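Local structure of alternansucrase (Leuconostoc mesenteroides, 6HVG) at residues A591-Y599 against Q1204-L1215. The protein belongs to glycoside hydrolase family 70, large multidomain enzymes, and carries a calcium ion together with repeats of the choline-binding, cell-wall-binding type. Sequence-based numbering, arbitrary orientation.
Sequences AEQLNWLHY and QAKYGGEFLDKL
Asn595 meets the turn between two short helices with both ends of its amide, an example of one polar side chain reading the backbone of a loop. Its OD1 takes the N-H of Phe1211 at 2.9 Å, in the carbonyl plane and on a lone pair, while ND2 makes a weak hydrogen bond to Tyr1207 O, also 2.9 Å long. With CG anti to the backbone N, chi1 (-161°) carries the amide toward the turn, and its CG lies 3.5 Å from Gly1209 CA. One helical turn earlier, Glu592 accepts the N-H of Gly1209 on OE1 through its syn lone pair; Gln1204 NE2 comes to OE2 from above the carboxylate plane, 3.1 Å away, with that oxygen lying in the amide plane of Gln1204. The gripped loop is a double turn: a type II turn from Tyr1207 to Glu1210 overlaps a type I turn from Gly1209 to Leu1212, with Gly1209 at the third position of the first, where its positive phi (58°) favours glycine. It sets helices 1203-1207 and 1212-1218 against helix 587-601 in a family 70 enzyme, whose core is a circularly permuted (beta/alpha)8 barrel, although some 600 residues separate the two segments.

Aromatic and aliphatic groups flank the polar centre. Tyr599 CE1 sits 3.4 Å from Tyr1207 CD2, over one face of that ring and toward its rim; Lys1206 CD lies above the opposite face, also near the rim. Phe1211 brings CE2 to the edge of Tyr599 and CB to within 3.5 Å of His598 CD2, whereas Leu1215 lies over a face of the imidazole. At the other end, Leu1212 CD2 rests 3.4 Å from Ala591 O. Farther out, Arg1115 forms a salt bridge and Tyr1116 a hydrogen bond to Glu592 OE2, probably stabilising its negative charge, and Tyr637 OH of helix 629-642 is hydrogen-bonded to His598 ND1.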
loop_
_atom_site.group_PDB
_atom_site.type_symbol
_atom_site.label_atom_id
_atom_site.label_comp_id
_atom_site.label_asym_id
_atom_site.label_seq_id
_atom_site.Cartn_x
_atom_site.Cartn_y
_atom_site.Cartn_z
ATOM N N ALA A 591 -7.390 27.853 -8.101
ATOM C CA ALA A 591 -6.829 29.200 -7.913
ATOM C C ALA A 591 -5.864 29.213 -6.730
ATOM O O ALA A 591 -4.803 29.839 -6.800
ATOM C CB ALA A 591 -7.936 30.239 -7.683
ATOM N N GLU A 592 -6.238 28.538 -5.644
ATOM C CA GLU A 592 -5.401 28.503 -4.447
ATOM C C GLU A 592 -4.075 27.766 -4.718
ATOM O O GLU A 592 -3.030 28.146 -4.207
ATOM C CB GLU A 592 -6.166 27.860 -3.298
ATOM C CG GLU A 592 -5.335 27.603 -2.059
ATOM C CD GLU A 592 -4.503 28.794 -1.640
ATOM O OE1 GLU A 592 -4.918 29.941 -1.886
ATOM O OE2 GLU A 592 -3.455 28.558 -1.017
ATOM N N GLN A 593 -4.125 26.732 -5.548
ATOM C CA GLN A 593 -2.919 26.005 -5.915
ATOM C C GLN A 593 -1.981 26.914 -6.727
ATOM O O GLN A 593 -0.770 26.799 -6.627
ATOM C CB GLN A 593 -3.240 24.753 -6.720
ATOM C CG GLN A 593 -4.110 23.723 -6.053
ATOM C CD GLN A 593 -3.434 22.986 -4.941
ATOM O OE1 GLN A 593 -2.333 23.300 -4.493
ATOM N NE2 GLN A 593 -4.101 21.972 -4.499
ATOM N N LEU A 594 -2.552 27.790 -7.549
ATOM C CA LEU A 594 -1.756 28.770 -8.282
ATOM C C LEU A 594 -1.142 29.800 -7.345
ATOM O O LEU A 594 -0.014 30.230 -7.550
ATOM C CB LEU A 594 -2.628 29.482 -9.329
ATOM C CG LEU A 594 -1.953 30.564 -10.176
ATOM C CD1 LEU A 594 -0.810 29.946 -10.981
ATOM C CD2 LEU A 594 -2.991 31.235 -11.065
ATOM N N ASN A 595 -1.910 30.227 -6.337
ATOM C CA ASN A 595 -1.404 31.159 -5.320
ATOM C C ASN A 595 -0.183 30.563 -4.631
ATOM O O ASN A 595 0.842 31.231 -4.495
ATOM C CB ASN A 595 -2.483 31.477 -4.277
ATOM C CG ASN A 595 -2.200 32.755 -3.488
ATOM O OD1 ASN A 595 -2.323 33.861 -4.024
ATOM N ND2 ASN A 595 -1.821 32.613 -2.220
ATOM N N TRP A 596 -0.302 29.291 -4.240
ATOM C CA TRP A 596 0.790 28.563 -3.609
ATOM C C TRP A 596 1.975 28.460 -4.531
ATOM O O TRP A 596 3.119 28.636 -4.106
ATOM C CB TRP A 596 0.321 27.173 -3.222
ATOM C CG TRP A 596 1.257 26.391 -2.336
ATOM C CD1 TRP A 596 2.077 26.878 -1.378
ATOM C CD2 TRP A 596 1.388 24.975 -2.292
ATOM N NE1 TRP A 596 2.738 25.852 -0.754
ATOM C CE2 TRP A 596 2.325 24.673 -1.304
ATOM C CE3 TRP A 596 0.822 23.935 -3.019
ATOM C CZ2 TRP A 596 2.702 23.370 -1.004
ATOM C CZ3 TRP A 596 1.205 22.630 -2.725
ATOM C CH2 TRP A 596 2.120 22.364 -1.716
ATOM N N LEU A 597 1.699 28.183 -5.798
ATOM C CA LEU A 597 2.749 28.081 -6.818
ATOM C C LEU A 597 3.474 29.390 -6.997
ATOM O O LEU A 597 4.684 29.405 -7.126
ATOM C CB LEU A 597 2.164 27.652 -8.150
ATOM C CG LEU A 597 3.129 27.556 -9.320
ATOM C CD1 LEU A 597 4.237 26.544 -9.047
ATOM C CD2 LEU A 597 2.347 27.202 -10.571
ATOM N N HIS A 598 2.744 30.490 -7.014
ATOM C CA HIS A 598 3.367 31.807 -7.099
ATOM C C HIS A 598 4.234 32.011 -5.886
ATOM O O HIS A 598 5.375 32.456 -6.005
ATOM C CB HIS A 598 2.307 32.890 -7.167
ATOM C CG HIS A 598 2.858 34.277 -7.239
ATOM N ND1 HIS A 598 3.191 34.884 -8.433
ATOM C CD2 HIS A 598 3.076 35.195 -6.271
ATOM C CE1 HIS A 598 3.612 36.111 -8.193
ATOM N NE2 HIS A 598 3.549 36.326 -6.890
ATOM N N TYR A 599 3.699 31.666 -4.719
ATOM C CA TYR A 599 4.407 31.839 -3.453
ATOM C C TYR A 599 5.751 31.115 -3.448
ATOM O O TYR A 599 6.737 31.650 -2.937
ATOM C CB TYR A 599 3.533 31.363 -2.306
ATOM C CG TYR A 599 4.183 31.282 -0.949
ATOM C CD1 TYR A 599 4.243 32.382 -0.126
ATOM C CD2 TYR A 599 4.681 30.086 -0.468
ATOM C CE1 TYR A 599 4.779 32.295 1.148
ATOM C CE2 TYR A 599 5.214 29.985 0.802
ATOM C CZ TYR A 599 5.258 31.090 1.604
ATOM O OH TYR A 599 5.802 31.016 2.871
ATOM N N GLN A 1204 -1.108 29.350 6.169
ATOM C CA GLN A 1204 -2.174 29.243 5.161
ATOM C C GLN A 1204 -3.187 30.380 5.285
ATOM O O GLN A 1204 -3.781 30.796 4.290
ATOM C CB GLN A 1204 -2.886 27.903 5.304
ATOM C CG GLN A 1204 -4.056 27.691 4.357
ATOM C CD GLN A 1204 -3.611 27.421 2.933
ATOM O OE1 GLN A 1204 -2.878 26.459 2.674
ATOM N NE2 GLN A 1204 -4.080 28.252 1.990
ATOM N N ALA A 1205 -3.412 30.857 6.508
ATOM C CA ALA A 1205 -4.303 31.992 6.732
ATOM C C ALA A 1205 -3.638 33.300 6.350
ATOM O O ALA A 1205 -4.276 34.175 5.779
ATOM C CB ALA A 1205 -4.764 32.022 8.179
ATOM N N LYS A 1206 -2.354 33.442 6.664
ATOM C CA LYS A 1206 -1.616 34.652 6.298
ATOM C C LYS A 1206 -1.533 34.819 4.787
ATOM O O LYS A 1206 -1.988 35.814 4.250
ATOM C CB LYS A 1206 -0.203 34.634 6.879
ATOM C CG LYS A 1206 0.465 35.991 6.820
ATOM C CD LYS A 1206 1.930 35.892 7.189
ATOM C CE LYS A 1206 2.610 37.246 7.132
ATOM N NZ LYS A 1206 3.882 37.150 7.889
ATOM N N TYR A 1207 -0.985 33.812 4.110
ATOM C CA TYR A 1207 -0.658 33.902 2.689
ATOM C C TYR A 1207 -1.714 33.346 1.708
ATOM O O TYR A 1207 -1.599 33.542 0.511
ATOM C CB TYR A 1207 0.698 33.214 2.419
ATOM C CG TYR A 1207 1.906 33.932 2.994
ATOM C CD1 TYR A 1207 2.147 35.276 2.717
ATOM C CD2 TYR A 1207 2.813 33.266 3.797
ATOM C CE1 TYR A 1207 3.249 35.931 3.244
ATOM C CE2 TYR A 1207 3.925 33.912 4.316
ATOM C CZ TYR A 1207 4.138 35.240 4.038
ATOM O OH TYR A 1207 5.246 35.865 4.542
ATOM N N GLY A 1208 -2.731 32.651 2.198
ATOM C CA GLY A 1208 -3.759 32.074 1.320
ATOM C C GLY A 1208 -4.413 33.120 0.438
ATOM O O GLY A 1208 -4.806 34.156 0.915
ATOM N N GLY A 1209 -4.486 32.850 -0.861
ATOM C CA GLY A 1209 -5.093 33.753 -1.846
ATOM C C GLY A 1209 -4.569 35.182 -2.016
ATOM O O GLY A 1209 -5.083 35.936 -2.841
ATOM N N GLU A 1210 -3.537 35.563 -1.271
ATOM C CA GLU A 1210 -3.069 36.958 -1.230
ATOM C C GLU A 1210 -2.480 37.501 -2.532
ATOM O O GLU A 1210 -2.522 38.693 -2.769
ATOM C CB GLU A 1210 -2.027 37.122 -0.109
ATOM C CG GLU A 1210 -2.599 37.019 1.306
ATOM C CD GLU A 1210 -3.436 38.216 1.708
ATOM O OE1 GLU A 1210 -2.929 39.355 1.634
ATOM O OE2 GLU A 1210 -4.603 38.006 2.087
ATOM N N PHE A 1211 -1.928 36.627 -3.364
ATOM C CA PHE A 1211 -1.215 37.027 -4.576
ATOM C C PHE A 1211 -2.079 37.009 -5.835
ATOM O O PHE A 1211 -1.637 37.455 -6.899
ATOM C CB PHE A 1211 0.042 36.143 -4.753
ATOM C CG PHE A 1211 0.845 36.005 -3.488
ATOM C CD1 PHE A 1211 1.524 37.096 -2.962
ATOM C CD2 PHE A 1211 0.874 34.810 -2.787
ATOM C CE1 PHE A 1211 2.231 36.987 -1.775
ATOM C CE2 PHE A 1211 1.579 34.691 -1.599
ATOM C CZ PHE A 1211 2.261 35.779 -1.094
ATOM N N LEU A 1212 -3.304 36.512 -5.717
ATOM C CA LEU A 1212 -4.176 36.306 -6.873
ATOM C C LEU A 1212 -4.675 37.593 -7.511
ATOM O O LEU A 1212 -4.789 37.684 -8.735
ATOM C CB LEU A 1212 -5.393 35.470 -6.475
ATOM C CG LEU A 1212 -5.122 34.022 -6.052
ATOM C CD1 LEU A 1212 -6.356 33.414 -5.411
ATOM C CD2 LEU A 1212 -4.671 33.167 -7.222
ATOM N N ASP A 1213 -5.002 38.578 -6.687
ATOM C CA ASP A 1213 -5.528 39.827 -7.202
ATOM C C ASP A 1213 -4.475 40.585 -8.005
ATOM O O ASP A 1213 -4.775 41.103 -9.078
ATOM C CB ASP A 1213 -6.083 40.688 -6.050
ATOM C CG ASP A 1213 -7.317 40.070 -5.391
ATOM O OD1 ASP A 1213 -7.948 39.182 -6.000
ATOM O OD2 ASP A 1213 -7.668 40.490 -4.275
ATOM N N LYS A 1214 -3.255 40.663 -7.489
ATOM C CA LYS A 1214 -2.142 41.237 -8.254
ATOM C C LYS A 1214 -1.927 40.487 -9.573
ATOM O O LYS A 1214 -1.645 41.098 -10.598
ATOM C CB LYS A 1214 -0.848 41.195 -7.432
ATOM C CG LYS A 1214 0.325 41.965 -8.032
ATOM C CD LYS A 1214 0.146 43.470 -7.839
ATOM C CE LYS A 1214 0.582 44.293 -9.049
ATOM N NZ LYS A 1214 -0.112 45.607 -9.127
ATOM N N LEU A 1215 -2.049 39.160 -9.527
ATOM C CA LEU A 1215 -1.887 38.311 -10.704
ATOM C C LEU A 1215 -3.007 38.474 -11.737
ATOM O O LEU A 1215 -2.740 38.400 -12.934
ATOM C CB LEU A 1215 -1.761 36.839 -10.305
ATOM C CG LEU A 1215 -0.426 36.379 -9.721
ATOM C CD1 LEU A 1215 -0.544 34.958 -9.201
ATOM C CD2 LEU A 1215 0.703 36.429 -10.731
#